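PDB 5ZNM: colicin-D from Escherichia coli, which kills related bacteria by inhibiting protein synthesis, its C-terminal domain acting as a tRNase, here deposited together with the central domain. Local coordinates for residues A[302-306]-A[354-358]. Sequence-based numbering, arbitrary orientation.
Sequences AGDFG and MNVVI
A loop packs here against one face of the antiparallel sheet in the C-terminal tRNase domain of colicin D, held by a side chain-to-backbone hydrogen bond and an aromatic ring. Residues 302-304 are in 3-10 conformation (Phe-305 N to Ala-302 O, 2.9 Å), and Gly-306, at positive phi (83°), suits a conformation that would jam a CB against the preceding carbonyl. Residues 355-358 are extended, on an inner strand between 346-349 and 365-370; the CA atoms of Asp-304 and Asn-355 lie 7.3 Å apart. Asn-355 (chi1 m) points toward the loop, its amide offering donor and acceptor together: ND2 donates to Asp-304 O at 2.9 Å, OD1 accepts from Lys-370 NZ. Asp-304 OD2 accepts a hydrogen bond from Lys-370 N. The long, flat ring of Phe-305 (chi1 m, chi2 80°) spans to the strand: Asn-355 ND2 lies over one face, 3.6 Å from CD2, Val-356 O sits at the edge, 3.7 Å from CZ, and CZ meets Val-357 CG2 at 3.6 Å. From helix 314-329, Ala-323 touches Phe-305, and His-327 Asn-355 and Val-357.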
# COMPACT_ATOMS: atom_id res chain seq x y z
N ALA A 302 -10.50 -3.40 -44.32
CA ALA A 302 -9.84 -4.71 -44.28
C ALA A 302 -9.75 -5.35 -45.66
O ALA A 302 -8.84 -6.16 -45.91
CB ALA A 302 -10.56 -5.65 -43.31
N GLY A 303 -10.66 -5.01 -46.57
CA GLY A 303 -10.57 -5.52 -47.93
C GLY A 303 -9.29 -5.10 -48.64
O GLY A 303 -8.76 -5.86 -49.46
N ASP A 304 -8.78 -3.90 -48.36
CA ASP A 304 -7.50 -3.48 -48.91
C ASP A 304 -6.34 -4.31 -48.39
O ASP A 304 -5.26 -4.28 -48.99
CB ASP A 304 -7.24 -2.00 -48.60
CG ASP A 304 -8.06 -1.08 -49.46
OD1 ASP A 304 -8.68 -1.59 -50.41
OD2 ASP A 304 -8.06 0.15 -49.22
N PHE A 305 -6.53 -5.03 -47.29
CA PHE A 305 -5.50 -5.94 -46.81
C PHE A 305 -5.86 -7.40 -47.09
O PHE A 305 -5.33 -8.31 -46.43
CB PHE A 305 -5.24 -5.69 -45.31
CG PHE A 305 -4.64 -4.33 -45.02
CD1 PHE A 305 -5.45 -3.20 -44.97
CD2 PHE A 305 -3.28 -4.19 -44.79
CE1 PHE A 305 -4.91 -1.94 -44.71
CE2 PHE A 305 -2.72 -2.94 -44.53
CZ PHE A 305 -3.54 -1.81 -44.49
N GLY A 306 -6.72 -7.64 -48.07
CA GLY A 306 -6.97 -9.00 -48.53
C GLY A 306 -7.97 -9.80 -47.72
O GLY A 306 -7.98 -11.03 -47.82
N MET A 354 0.94 -1.61 -52.34
CA MET A 354 0.58 -0.19 -52.30
C MET A 354 -0.20 0.19 -51.05
O MET A 354 -0.81 1.27 -51.01
CB MET A 354 -0.19 0.25 -53.55
CG MET A 354 0.53 -0.11 -54.84
SD MET A 354 1.91 0.99 -55.18
CE MET A 354 1.02 2.51 -55.51
N ASN A 355 -0.16 -0.63 -50.01
CA ASN A 355 -0.87 -0.32 -48.78
C ASN A 355 -0.06 0.64 -47.92
O ASN A 355 1.17 0.61 -47.91
CB ASN A 355 -1.20 -1.60 -48.01
CG ASN A 355 -2.37 -2.36 -48.62
OD1 ASN A 355 -3.12 -1.80 -49.43
ND2 ASN A 355 -2.54 -3.63 -48.24
N VAL A 356 -0.77 1.50 -47.20
CA VAL A 356 -0.18 2.30 -46.13
C VAL A 356 -0.84 1.92 -44.82
O VAL A 356 -2.02 1.55 -44.78
CB VAL A 356 -0.36 3.82 -46.37
CG1 VAL A 356 0.47 4.27 -47.57
CG2 VAL A 356 -1.85 4.13 -46.61
N VAL A 357 -0.07 2.02 -43.74
CA VAL A 357 -0.59 1.92 -42.37
C VAL A 357 -0.06 3.12 -41.60
O VAL A 357 1.13 3.43 -41.67
CB VAL A 357 -0.17 0.60 -41.69
CG1 VAL A 357 -0.43 0.67 -40.17
CG2 VAL A 357 -0.90 -0.61 -42.34
N ILE A 358 -0.96 3.81 -40.89
CA ILE A 358 -0.63 5.01 -40.12
C ILE A 358 -0.47 4.65 -38.65
O ILE A 358 -1.39 4.10 -38.03
CB ILE A 358 -1.70 6.10 -40.26
CG1 ILE A 358 -2.02 6.41 -41.72
CG2 ILE A 358 -1.27 7.40 -39.45
CD1 ILE A 358 -3.36 7.14 -41.87